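Local coordinates for outer membrane protein SusF (Bacteroides thetaiotaomicron, PDB 4FE9) that binds starch at the cell surface through carbohydrate-binding modules before the glycan is transported into the periplasm for degradation, at residues A[40-45]-A[142-147]; A[93-98]-A[138-143]; A[194-199]-A[209-214]; A[350-355]-A[363-368]; A[371-376]-A[413-418]. All blocks are in the same frame, centred on the assembly; numbering follows the deposited sequence.

In the fold
Five contacts run from the N-terminal part of the chain to the third carbohydrate-binding module. Interactions 1 and 2 share Pro142 and Ala143, lie about 10 Å apart between centres, and meet through Met41, whose backbone N is probably hydrogen-bonded to O of Gln141. Interaction 3 belongs to module 1, with its centre about 19 Å from that of interaction 1. It lies close to bound sugar: the Phe195 side chain comes within about 5 Å of a glucose. Interactions 4 and 5, in modules 2 and 3, have centres about 18 Å apart and pack together where Leu351 meets Val416 and Tyr353 meets Pro418. In interaction 5 the Met373 side chain is about 6 Å from the bound sodium ion.

Interaction 1 of 5, residues A[40-45]-A[142-147]; sequences VMDAAT and PATTPA. With EDO (1,2-ethanediol), chain D.
The carboxylate of Asp42 grips the start of Thr144 with both oxygens. Thr144 OG1 donates to Asp42 OD2 at 2.6 Å, meeting the syn lone pair of OD2. Thr144 N donates to Asp42 OD1 at 3.1 Å, also on the syn side but 26° out of the carboxylate plane. A second, weak bond runs from Thr144 N to Asp42 OD2. The two side chains cross at about a right angle. Thr144 OG1 lies beside its own backbone N (chi1 -65°), which brings both donors to one carboxylate. OD2 also accepts from an ethanediol, probably left from the crystallisation liquor; the modelled distance is very short and therefore doubtful. A water ties the backbones together: it accepts from Asp42 N at 2.9 Å and donates to Pro142 O at 3.0 Å. Packing contacts lie next to this polar group. Ala143 CB sits 3.4 Å from Asp42 OD1. Met41 CB is 3.6 Å from Ala143 N and makes an apolar contact with Ala143 CB at 4.2 Å. The contact joins the turn between strands 38-40 and 48-57 to the linker that leads from strand 128-141 into carbohydrate-binding module 1. Met41 reaches on to Leu92 and Asp96 of helix 92-102, and Pro142 touches Gln100 of that helix.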
# COMPACT_ATOMS: atom_id res chain seq x y z
N VAL A 40 10.91 -19.61 -23.67
CA VAL A 40 10.26 -18.37 -24.16
C VAL A 40 8.86 -18.70 -24.61
O VAL A 40 8.67 -19.42 -25.57
CB VAL A 40 11.07 -17.77 -25.39
CG1 VAL A 40 10.30 -16.61 -26.03
CG2 VAL A 40 12.45 -17.30 -24.95
N MET A 41 7.87 -18.27 -23.86
CA MET A 41 6.52 -18.81 -24.05
C MET A 41 6.02 -18.45 -25.46
O MET A 41 5.30 -19.24 -26.09
CB MET A 41 5.56 -18.25 -23.00
CG MET A 41 5.74 -18.82 -21.61
SD MET A 41 5.63 -20.61 -21.63
CE MET A 41 3.90 -20.81 -22.11
N ASP A 42 6.39 -17.27 -25.95
CA ASP A 42 5.99 -16.86 -27.31
C ASP A 42 6.33 -17.96 -28.29
O ASP A 42 5.55 -18.28 -29.17
CB ASP A 42 6.70 -15.58 -27.72
CG ASP A 42 6.02 -14.35 -27.19
OD1 ASP A 42 4.80 -14.39 -26.91
OD2 ASP A 42 6.71 -13.32 -27.04
N ALA A 43 7.52 -18.54 -28.12
CA ALA A 43 8.09 -19.47 -29.11
C ALA A 43 7.82 -20.94 -28.77
O ALA A 43 8.28 -21.85 -29.47
CB ALA A 43 9.59 -19.23 -29.26
N ALA A 44 7.22 -21.20 -27.61
CA ALA A 44 7.24 -22.56 -27.06
C ALA A 44 6.32 -23.43 -27.87
O ALA A 44 5.24 -23.01 -28.22
CB ALA A 44 6.82 -22.57 -25.61
N THR A 45 6.78 -24.63 -28.19
CA THR A 45 6.01 -25.55 -29.03
C THR A 45 5.43 -26.79 -28.27
O THR A 45 4.41 -27.35 -28.67
CB THR A 45 6.84 -26.02 -30.24
OG1 THR A 45 6.15 -27.10 -30.87
CG2 THR A 45 8.26 -26.50 -29.78
N PRO A 142 7.27 -15.17 -19.84
CA PRO A 142 5.87 -15.22 -20.22
C PRO A 142 5.65 -14.55 -21.56
O PRO A 142 6.54 -13.85 -22.03
CB PRO A 142 5.16 -14.44 -19.11
CG PRO A 142 6.05 -14.58 -17.93
CD PRO A 142 7.46 -14.58 -18.49
N ALA A 143 4.53 -14.85 -22.20
CA ALA A 143 4.27 -14.39 -23.56
C ALA A 143 4.08 -12.87 -23.57
O ALA A 143 3.94 -12.24 -22.50
CB ALA A 143 3.05 -15.05 -24.11
N THR A 144 4.33 -12.30 -24.72
CA THR A 144 4.20 -10.87 -24.94
C THR A 144 2.83 -10.38 -24.51
O THR A 144 1.83 -11.02 -24.76
CB THR A 144 4.46 -10.58 -26.42
OG1 THR A 144 5.83 -10.90 -26.70
CG2 THR A 144 4.20 -9.09 -26.75
N THR A 145 2.80 -9.33 -23.72
CA THR A 145 1.51 -8.76 -23.29
C THR A 145 0.98 -7.79 -24.33
O THR A 145 1.72 -7.37 -25.23
CB THR A 145 1.60 -8.12 -21.95
OG1 THR A 145 2.45 -6.98 -22.02
CG2 THR A 145 2.18 -9.12 -20.89
N PRO A 146 -0.33 -7.47 -24.27
CA PRO A 146 -0.82 -6.45 -25.20
C PRO A 146 -0.00 -5.18 -25.16
O PRO A 146 0.56 -4.82 -24.12
CB PRO A 146 -2.29 -6.21 -24.74
CG PRO A 146 -2.66 -7.52 -23.95
CD PRO A 146 -1.37 -7.91 -23.30
N ALA A 147 0.06 -4.49 -26.28
CA ALA A 147 0.62 -3.13 -26.32
C ALA A 147 -0.19 -2.18 -25.41
O ALA A 147 -1.37 -2.37 -25.20
CB ALA A 147 0.62 -2.60 -27.76
C1 EDO D . 11.00 -12.25 -27.23
O1 EDO D . 10.38 -11.05 -26.72
C2 EDO D . 9.92 -13.28 -27.53
O2 EDO D . 8.78 -12.64 -28.15
O HOH W 1 7.73 -15.16 -24.51

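Interaction 2 of 5, residues A[93-98]-A[138-143]; sequences AQLDSV and ITLQPA. With EDO (1,2-ethanediol), chain D.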
# COMPACT_ATOMS: atom_id res chain seq x y z
N ALA A 93 1.99 -25.12 -19.64
CA ALA A 93 0.97 -24.12 -19.25
C ALA A 93 0.96 -23.91 -17.73
O ALA A 93 0.76 -22.80 -17.25
CB ALA A 93 -0.40 -24.55 -19.73
N GLN A 94 1.22 -24.97 -16.95
CA GLN A 94 1.15 -24.80 -15.49
C GLN A 94 2.43 -24.22 -14.95
O GLN A 94 2.41 -23.51 -13.96
CB GLN A 94 0.85 -26.11 -14.80
CG GLN A 94 -0.39 -26.74 -15.30
CD GLN A 94 -0.75 -28.00 -14.55
OE1 GLN A 94 0.05 -28.92 -14.45
NE2 GLN A 94 -1.98 -28.07 -14.08
N LEU A 95 3.55 -24.49 -15.62
CA LEU A 95 4.82 -23.85 -15.26
C LEU A 95 4.73 -22.33 -15.49
O LEU A 95 5.11 -21.54 -14.65
CB LEU A 95 5.96 -24.44 -16.08
CG LEU A 95 7.37 -23.88 -15.77
CD1 LEU A 95 7.75 -24.10 -14.30
CD2 LEU A 95 8.40 -24.57 -16.68
N ASP A 96 4.18 -21.97 -16.63
CA ASP A 96 3.93 -20.57 -16.98
C ASP A 96 2.99 -19.91 -15.96
O ASP A 96 3.35 -18.92 -15.36
CB ASP A 96 3.35 -20.52 -18.42
CG ASP A 96 3.09 -19.09 -18.93
OD1 ASP A 96 3.83 -18.15 -18.56
OD2 ASP A 96 2.10 -18.90 -19.66
N SER A 97 1.90 -20.59 -15.62
CA SER A 97 0.98 -20.13 -14.56
C SER A 97 1.69 -19.95 -13.22
O SER A 97 1.46 -18.97 -12.50
CB SER A 97 -0.19 -21.12 -14.40
OG SER A 97 -1.09 -20.99 -15.47
N VAL A 98 2.48 -20.92 -12.84
CA VAL A 98 3.10 -20.84 -11.55
C VAL A 98 4.16 -19.71 -11.52
O VAL A 98 4.34 -19.05 -10.50
CB VAL A 98 3.71 -22.23 -11.14
CG1 VAL A 98 4.64 -22.08 -9.99
CG2 VAL A 98 2.57 -23.20 -10.77
N ILE A 138 16.18 -22.69 -13.73
CA ILE A 138 15.84 -22.42 -15.10
C ILE A 138 15.19 -21.03 -15.17
O ILE A 138 15.01 -20.35 -14.12
CB ILE A 138 14.85 -23.48 -15.66
CG1 ILE A 138 13.52 -23.38 -14.92
CG2 ILE A 138 15.43 -24.94 -15.51
CD1 ILE A 138 12.41 -24.06 -15.64
N THR A 139 14.93 -20.57 -16.38
CA THR A 139 14.18 -19.33 -16.57
C THR A 139 13.08 -19.51 -17.58
O THR A 139 13.08 -20.48 -18.36
CB THR A 139 15.07 -18.23 -17.05
OG1 THR A 139 15.48 -18.50 -18.40
CG2 THR A 139 16.29 -18.09 -16.11
N LEU A 140 12.05 -18.66 -17.46
CA LEU A 140 10.90 -18.71 -18.33
C LEU A 140 10.44 -17.27 -18.57
O LEU A 140 10.41 -16.45 -17.64
CB LEU A 140 9.76 -19.53 -17.68
CG LEU A 140 8.43 -19.65 -18.45
CD1 LEU A 140 7.76 -21.04 -18.28
CD2 LEU A 140 7.45 -18.55 -18.06
N GLN A 141 10.11 -16.97 -19.81
CA GLN A 141 9.61 -15.65 -20.15
C GLN A 141 8.18 -15.76 -20.60
O GLN A 141 7.89 -16.34 -21.66
CB GLN A 141 10.45 -15.05 -21.28
CG GLN A 141 9.96 -13.64 -21.73
CD GLN A 141 10.62 -13.19 -23.02
OE1 GLN A 141 11.61 -13.75 -23.44
NE2 GLN A 141 10.03 -12.23 -23.67
N PRO A 142 7.27 -15.17 -19.84
CA PRO A 142 5.87 -15.22 -20.22
C PRO A 142 5.65 -14.55 -21.56
O PRO A 142 6.54 -13.85 -22.03
CB PRO A 142 5.16 -14.44 -19.11
CG PRO A 142 6.05 -14.58 -17.93
CD PRO A 142 7.46 -14.58 -18.49
N ALA A 143 4.53 -14.85 -22.20
CA ALA A 143 4.27 -14.39 -23.56
C ALA A 143 4.08 -12.87 -23.57
O ALA A 143 3.94 -12.24 -22.50
CB ALA A 143 3.05 -15.05 -24.11
C1 EDO D . 11.00 -12.25 -27.23
O1 EDO D . 10.38 -11.05 -26.72
C2 EDO D . 9.92 -13.28 -27.53
O2 EDO D . 8.78 -12.64 -28.15
O HOH W 2 2.62 -16.78 -21.30
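Leu95 and Leu140 lie alongside each other, running opposite ways, one from helix 93-98 and the other from strand 138-141. Their closest atoms are Leu95 CG and Leu140 CD1, 3.8 Å apart. Leu95 CG stands anti to its backbone N (chi1 -179°), and the CD2 branch beyond it also touches Leu140 CD1. That same branch meets Ile138 tip to tip, with Leu95 CD2 4.2 Å from Ile138 CD1. Leu140 thus turns one methyl to Leu95 and the other to Asp96. Asp96 crosses Leu140 at about a right angle, and its OD1 lies 3.7 Å from Leu140 CD2. The same oxygen rests 3.9 Å from Pro142 CA. The helix and strand axes are nearly perpendicular, at 88°, and approach to 9.4 Å. The helix therefore passes across the strand, and Leu95 fills the crossing together with Ile39, Val49 and Ile51 from neighbouring strands. This builds the apolar core between helix 92-102 and the sheet of the N-terminal domain. At the edge of that core the carboxylate of Asp96 has polar partners. OD1 is hydrogen-bonded to Gln100 NE2. A water donates to OD2 at 2.7 Å and accepts from Ala143 N at 2.9 Å. The chemistry is mainly dispersion between branched side chains, with one water-mediated link joining the helix to the loop just after the strand.

Interaction 3 of 5, residues A[194-199]-A[209-214]; sequences IFPASA and KALGSS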
# COMPACT_ATOMS: atom_id res chain seq x y z
N ILE A 194 -12.48 -3.99 -18.68
CA ILE A 194 -11.62 -2.89 -19.04
C ILE A 194 -11.39 -2.92 -20.53
O ILE A 194 -11.18 -3.97 -21.11
CB ILE A 194 -10.29 -3.03 -18.36
CG1 ILE A 194 -10.46 -2.98 -16.84
CG2 ILE A 194 -9.33 -1.92 -18.79
CD1 ILE A 194 -9.25 -3.60 -16.09
N PHE A 195 -11.56 -1.78 -21.18
CA PHE A 195 -11.35 -1.73 -22.62
C PHE A 195 -10.25 -0.76 -22.93
O PHE A 195 -10.24 0.34 -22.41
CB PHE A 195 -12.63 -1.34 -23.34
CG PHE A 195 -13.68 -2.40 -23.32
CD1 PHE A 195 -14.50 -2.56 -22.20
CD2 PHE A 195 -13.73 -3.34 -24.31
CE1 PHE A 195 -15.39 -3.62 -22.13
CE2 PHE A 195 -14.60 -4.41 -24.24
CZ PHE A 195 -15.48 -4.50 -23.19
N PRO A 196 -9.31 -1.15 -23.81
CA PRO A 196 -8.45 -0.15 -24.41
C PRO A 196 -9.27 0.86 -25.22
O PRO A 196 -10.27 0.49 -25.83
CB PRO A 196 -7.52 -0.97 -25.34
CG PRO A 196 -8.24 -2.20 -25.60
CD PRO A 196 -9.10 -2.49 -24.40
N ALA A 197 -8.83 2.10 -25.24
CA ALA A 197 -9.53 3.17 -26.00
C ALA A 197 -9.84 2.79 -27.45
O ALA A 197 -10.89 3.15 -27.98
CB ALA A 197 -8.73 4.48 -25.94
N SER A 198 -8.96 1.99 -28.07
CA SER A 198 -9.15 1.64 -29.48
C SER A 198 -10.30 0.63 -29.69
O SER A 198 -10.75 0.42 -30.82
CB SER A 198 -7.85 1.09 -30.08
OG SER A 198 -7.35 0.01 -29.28
N ALA A 199 -10.78 0.02 -28.60
CA ALA A 199 -11.93 -0.91 -28.69
C ALA A 199 -13.29 -0.18 -28.78
O ALA A 199 -14.35 -0.82 -28.93
CB ALA A 199 -11.93 -1.86 -27.50
N LYS A 209 -12.34 -7.29 -27.76
CA LYS A 209 -11.12 -6.64 -27.34
C LYS A 209 -11.07 -6.38 -25.86
O LYS A 209 -10.24 -5.63 -25.42
CB LYS A 209 -10.88 -5.33 -28.12
CG LYS A 209 -10.90 -5.52 -29.61
CD LYS A 209 -10.13 -4.41 -30.35
CE LYS A 209 -9.83 -4.86 -31.78
NZ LYS A 209 -9.89 -3.71 -32.73
N ALA A 210 -11.98 -6.99 -25.10
CA ALA A 210 -12.01 -6.82 -23.64
C ALA A 210 -10.74 -7.24 -22.94
O ALA A 210 -10.20 -8.31 -23.21
CB ALA A 210 -13.18 -7.60 -23.05
N LEU A 211 -10.42 -6.52 -21.88
CA LEU A 211 -9.58 -7.04 -20.85
C LEU A 211 -10.42 -7.35 -19.63
O LEU A 211 -11.27 -6.55 -19.22
CB LEU A 211 -8.50 -6.03 -20.48
CG LEU A 211 -7.71 -5.48 -21.69
CD1 LEU A 211 -6.89 -4.32 -21.25
CD2 LEU A 211 -6.80 -6.58 -22.28
N GLY A 212 -10.13 -8.46 -18.97
CA GLY A 212 -10.97 -8.89 -17.83
C GLY A 212 -10.31 -9.93 -17.01
O GLY A 212 -9.12 -9.85 -16.74
N SER A 213 -11.10 -10.84 -16.45
CA SER A 213 -10.50 -11.90 -15.65
C SER A 213 -10.61 -13.23 -16.35
O SER A 213 -11.33 -13.36 -17.35
CB SER A 213 -11.13 -11.97 -14.27
OG SER A 213 -12.52 -12.17 -14.38
N SER A 214 -9.84 -14.21 -15.88
CA SER A 214 -9.92 -15.56 -16.40
C SER A 214 -11.31 -16.16 -16.22
O SER A 214 -11.80 -16.86 -17.08
CB SER A 214 -8.90 -16.44 -15.70
OG SER A 214 -7.89 -16.75 -16.60
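Ile194 and Leu211 form a single antiparallel bridge, a hydrogen-bonded pair. Ile194 N donates to Leu211 O at 2.9 Å with an angle of 167° at the hydrogen. Leu211 N returns a bond to Ile194 O at 2.8 Å, nearly in line with the carbonyl. The two side chains also meet through CB, with Ile194 CB 4.1 Å from Leu211 CB. Leu211 CB also rests 3.4 Å from Ile194 O. Phe195, after Ile194, meets Ala210, before Leu211. The CE2 corner of the Phe195 ring lies 3.6 Å from Ala210 CA and also touches CB. Phe195 leaves the backbone away from the other segment, but CG lies beside its own backbone N (chi1 -71°), and the far part of the ring comes back to Ala210. Pro196 CD packs 3.5 Å from Lys209 O. Further out, Ala199 and Lys209 touch through their CB atoms at 3.7 Å. A short 3-10 turn brings Ala199 there; its N bonds to Pro196 O. Ala199 also pairs by backbone with Asp206, so the intervening chain folds back on itself. The Phe195 side chain lies about 3 Å from that of Lys193, a glucose-binding residue of module 1, so this packing adjoins the starch-binding site. Around the bridge, Phe195 bonds by backbone to Tyr154 of strand 153-157. Ile194 also packs on Ile155 of that strand, and Leu211 on Tyr153. Both Ile194 and Leu211 reach Phe245 of strand 241-246.

Interaction 4 of 5, residues A[350-355]-A[363-368]; sequences YLVYVS and IEFEKP
Val352 and Phe365 make the tight centre of this contact. They lie side by side and point the same way, and Val352 CG2 sits over one face of the Phe365 ring as a CH-pi contact, 4.0 Å from the ring centroid. Tyr350 comes to the edge of that ring: its CG is 3.7 Å from Phe365 CD2. The two aromatic planes are turned 59° to each other. Val354 and Ile363 extend the same buried face, more loosely, with CG1 to CG1 at 4.3 Å. Phe365 also touches Phe301 of strand 294-301 and Ala333 of helix 327-333. The other face of the hairpin is mixed. Leu351 and Tyr353 are buried there, against Val416 and Pro418, while Glu364 and Glu366 are partly exposed. Tyr353 CD1 meets Glu364 CG at 4.1 Å. Glu364 then bends at chi2 (-71°), which turns its CD away from the neighbouring strand; OE1 bonds to Ser326 N. Glu366 stays extended beyond CG, and its OE1 bonds to Lys419 N. Between the strands the backbone bonds vary in strength. Around Tyr353 and Glu364 both are short and straight, Glu364 N to Tyr353 O being 2.7 Å. Leu351 N to Glu366 O is a weak bond of 3.2 Å. The chemistry thus gives this edge hairpin of module 2 one aromatic and aliphatic face and one mixed face, where each glutamate accepts from a backbone N-H.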
# COMPACT_ATOMS: atom_id res chain seq x y z
N TYR A 350 5.26 14.99 19.34
CA TYR A 350 5.31 14.46 17.98
C TYR A 350 4.14 14.99 17.14
O TYR A 350 3.04 15.12 17.64
CB TYR A 350 5.24 12.93 18.02
CG TYR A 350 6.42 12.28 18.75
CD1 TYR A 350 7.67 12.23 18.16
CD2 TYR A 350 6.27 11.74 20.01
CE1 TYR A 350 8.75 11.66 18.82
CE2 TYR A 350 7.35 11.15 20.67
CZ TYR A 350 8.57 11.10 20.06
OH TYR A 350 9.66 10.53 20.73
N LEU A 351 4.42 15.33 15.89
CA LEU A 351 3.38 15.39 14.85
C LEU A 351 2.95 13.99 14.44
O LEU A 351 3.75 13.23 13.86
CB LEU A 351 3.88 16.17 13.62
CG LEU A 351 2.82 16.38 12.50
CD1 LEU A 351 2.99 17.69 11.76
CD2 LEU A 351 2.79 15.25 11.53
N VAL A 352 1.74 13.61 14.85
CA VAL A 352 1.18 12.35 14.47
C VAL A 352 0.37 12.49 13.16
O VAL A 352 -0.50 13.38 13.05
CB VAL A 352 0.27 11.83 15.56
CG1 VAL A 352 -0.39 10.55 15.13
CG2 VAL A 352 1.08 11.59 16.87
N TYR A 353 0.68 11.66 12.17
CA TYR A 353 -0.02 11.66 10.90
C TYR A 353 -0.66 10.30 10.64
O TYR A 353 0.01 9.27 10.77
CB TYR A 353 0.96 12.01 9.79
CG TYR A 353 0.44 11.82 8.39
CD1 TYR A 353 0.53 10.58 7.76
CD2 TYR A 353 -0.04 12.89 7.66
CE1 TYR A 353 0.14 10.42 6.44
CE2 TYR A 353 -0.42 12.74 6.34
CZ TYR A 353 -0.35 11.50 5.74
OH TYR A 353 -0.78 11.34 4.44
N VAL A 354 -1.98 10.27 10.39
CA VAL A 354 -2.74 9.02 10.25
C VAL A 354 -3.60 9.05 8.94
O VAL A 354 -4.22 10.07 8.59
CB VAL A 354 -3.69 8.77 11.44
CG1 VAL A 354 -4.42 7.42 11.27
CG2 VAL A 354 -2.95 8.81 12.78
N SER A 355 -3.56 7.96 8.19
CA SER A 355 -4.34 7.86 6.96
C SER A 355 -5.11 6.55 6.94
O SER A 355 -4.57 5.50 7.31
CB SER A 355 -3.40 7.96 5.76
OG SER A 355 -4.13 7.99 4.55
N ILE A 363 0.23 5.02 9.87
CA ILE A 363 0.50 5.92 11.00
C ILE A 363 1.94 6.36 10.94
O ILE A 363 2.81 5.53 10.66
CB ILE A 363 0.24 5.21 12.32
CG1 ILE A 363 -1.22 4.81 12.41
CG2 ILE A 363 0.67 6.07 13.52
CD1 ILE A 363 -1.54 3.81 13.53
N GLU A 364 2.18 7.68 10.92
CA GLU A 364 3.54 8.24 11.00
C GLU A 364 3.71 9.14 12.23
O GLU A 364 2.76 9.81 12.63
CB GLU A 364 3.90 9.01 9.73
CG GLU A 364 3.82 8.18 8.45
CD GLU A 364 4.94 7.11 8.35
OE1 GLU A 364 4.70 5.91 8.67
OE2 GLU A 364 6.07 7.48 7.97
N PHE A 365 4.85 9.00 12.91
CA PHE A 365 5.32 10.01 13.87
C PHE A 365 6.45 10.80 13.31
O PHE A 365 7.39 10.23 12.76
CB PHE A 365 5.78 9.35 15.15
CG PHE A 365 4.67 8.94 16.03
CD1 PHE A 365 3.63 8.15 15.55
CD2 PHE A 365 4.67 9.31 17.37
CE1 PHE A 365 2.59 7.76 16.37
CE2 PHE A 365 3.64 8.93 18.21
CZ PHE A 365 2.59 8.16 17.71
N GLU A 366 6.37 12.11 13.44
CA GLU A 366 7.33 13.01 12.81
C GLU A 366 7.79 14.10 13.78
O GLU A 366 7.21 14.28 14.80
CB GLU A 366 6.70 13.66 11.59
CG GLU A 366 6.70 12.74 10.36
CD GLU A 366 5.77 13.24 9.26
OE1 GLU A 366 5.93 14.40 8.81
OE2 GLU A 366 4.91 12.44 8.83
N LYS A 367 8.84 14.83 13.42
CA LYS A 367 9.27 15.96 14.25
C LYS A 367 8.10 16.96 14.32
O LYS A 367 7.49 17.27 13.30
CB LYS A 367 10.50 16.64 13.64
CG LYS A 367 11.75 15.74 13.54
CD LYS A 367 12.40 15.53 14.89
CE LYS A 367 13.57 16.48 15.09
NZ LYS A 367 13.22 17.61 16.00
N PRO A 368 7.80 17.47 15.54
CA PRO A 368 6.74 18.49 15.72
C PRO A 368 7.19 19.85 15.24
O PRO A 368 7.39 20.73 16.06
CB PRO A 368 6.55 18.52 17.22
CG PRO A 368 7.92 18.25 17.75
CD PRO A 368 8.54 17.23 16.79

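Interaction 5 of 5, residues A[371-376]-A[413-418]; sequences YLMGDT and RICVNP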
# COMPACT_ATOMS: atom_id res chain seq x y z
N TYR A 371 5.68 26.01 11.87
CA TYR A 371 6.35 27.06 11.11
C TYR A 371 5.54 28.35 11.05
O TYR A 371 4.35 28.34 10.71
CB TYR A 371 6.65 26.59 9.72
CG TYR A 371 7.68 25.49 9.61
CD1 TYR A 371 9.04 25.79 9.44
CD2 TYR A 371 7.29 24.14 9.48
CE1 TYR A 371 9.97 24.80 9.19
CE2 TYR A 371 8.21 23.15 9.26
CZ TYR A 371 9.55 23.48 9.11
OH TYR A 371 10.48 22.49 8.90
N LEU A 372 6.24 29.47 11.22
CA LEU A 372 5.73 30.77 10.85
C LEU A 372 5.78 30.95 9.34
O LEU A 372 6.78 30.63 8.69
CB LEU A 372 6.52 31.87 11.54
CG LEU A 372 5.84 33.24 11.60
CD1 LEU A 372 4.60 33.20 12.54
CD2 LEU A 372 6.86 34.31 12.08
N MET A 373 4.68 31.44 8.78
CA MET A 373 4.60 31.65 7.34
C MET A 373 4.13 33.06 7.04
O MET A 373 3.37 33.65 7.80
CB MET A 373 3.62 30.65 6.70
CG MET A 373 3.95 29.21 7.03
SD MET A 373 5.27 28.64 5.97
CE MET A 373 4.59 28.86 4.32
N GLY A 374 4.49 33.54 5.86
CA GLY A 374 3.91 34.75 5.32
C GLY A 374 4.68 35.95 5.82
O GLY A 374 5.92 35.92 5.90
N ASP A 375 3.95 37.02 6.09
CA ASP A 375 4.52 38.34 5.96
C ASP A 375 5.42 38.66 7.16
O ASP A 375 6.39 39.40 7.04
CB ASP A 375 3.42 39.37 5.84
CG ASP A 375 2.93 39.54 4.40
OD1 ASP A 375 3.66 39.14 3.47
OD2 ASP A 375 1.88 40.20 4.21
N THR A 376 5.09 38.06 8.30
CA THR A 376 5.82 38.29 9.52
C THR A 376 7.03 37.37 9.70
O THR A 376 7.77 37.51 10.67
CB THR A 376 4.90 38.24 10.76
OG1 THR A 376 4.48 36.89 10.99
CG2 THR A 376 3.69 39.12 10.57
N ARG A 413 0.40 33.77 9.47
CA ARG A 413 0.06 32.41 9.10
C ARG A 413 0.96 31.40 9.83
O ARG A 413 2.15 31.70 10.11
CB ARG A 413 0.17 32.23 7.58
CG ARG A 413 -0.68 33.19 6.76
CD ARG A 413 -2.20 32.84 6.85
NE ARG A 413 -2.59 31.76 5.91
CZ ARG A 413 -2.90 31.94 4.62
NH1 ARG A 413 -2.73 33.14 4.04
NH2 ARG A 413 -3.30 30.91 3.87
N ILE A 414 0.38 30.27 10.24
CA ILE A 414 1.12 29.20 10.93
C ILE A 414 0.75 27.86 10.28
O ILE A 414 -0.43 27.63 9.90
CB ILE A 414 0.73 29.13 12.42
CG1 ILE A 414 0.51 30.54 13.01
CG2 ILE A 414 1.79 28.34 13.24
CD1 ILE A 414 -0.25 30.53 14.32
N CYS A 415 1.73 26.96 10.15
CA CYS A 415 1.45 25.60 9.70
C CYS A 415 2.37 24.52 10.30
O CYS A 415 3.37 24.83 10.99
CB CYS A 415 1.46 25.51 8.17
SG CYS A 415 3.13 25.61 7.46
N VAL A 416 1.96 23.27 10.13
CA VAL A 416 2.89 22.14 10.00
C VAL A 416 2.94 21.71 8.54
O VAL A 416 2.25 22.28 7.70
CB VAL A 416 2.43 20.95 10.86
CG1 VAL A 416 2.38 21.35 12.34
CG2 VAL A 416 1.06 20.48 10.39
N ASN A 417 3.83 20.78 8.22
CA ASN A 417 3.87 20.18 6.90
C ASN A 417 4.39 18.73 6.99
O ASN A 417 5.57 18.50 6.97
CB ASN A 417 4.80 20.99 5.97
CG ASN A 417 4.89 20.40 4.54
OD1 ASN A 417 5.99 20.13 4.03
ND2 ASN A 417 3.72 20.28 3.86
N PRO A 418 3.47 17.75 7.05
CA PRO A 418 3.90 16.33 7.07
C PRO A 418 4.70 15.89 5.84
O PRO A 418 4.59 16.49 4.77
CB PRO A 418 2.57 15.56 7.15
CG PRO A 418 1.52 16.64 7.58
CD PRO A 418 2.01 17.90 6.96
O HOH W 3 2.86 36.05 8.98
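The ring of Tyr371 has Cys415 O at its edge, near its plane. That carbonyl also accepts from Tyr371 N at 2.7 Å, nearly in line with the C=O. The return bond, Cys415 N to Tyr371 O, is 3.0 Å. On the face shared with Met373, Cys415 SG packs 3.7 Å from Met373 CG and 4.0 Å from its SD. The place of Cys415 in the strand puts it on this face with Tyr371, Met373 and Arg413, and chi1 (73°) places SG against Met373 CG. These residues pair strand 371-374 with strand 413-415 as antiparallel neighbours in the sheet of carbohydrate-binding module 3. At the Met373 end the pairing is less even. Met373 N reaches Arg413 O at 2.9 Å from above the carbonyl plane, and the bond from Arg413 N to Met373 O is weak. A water donates to Met373 O at 2.7 Å and accepts from Thr376 N, bridging the two. Arg413 CB packs on Met373 CB at 3.9 Å, while the guanidinium end leads away and its NE forms a salt bridge with Glu430. On the other face Leu372 CD1 reaches Arg413 O, and Ile414 packs on Phe431 and Ile433 of strand 430-434.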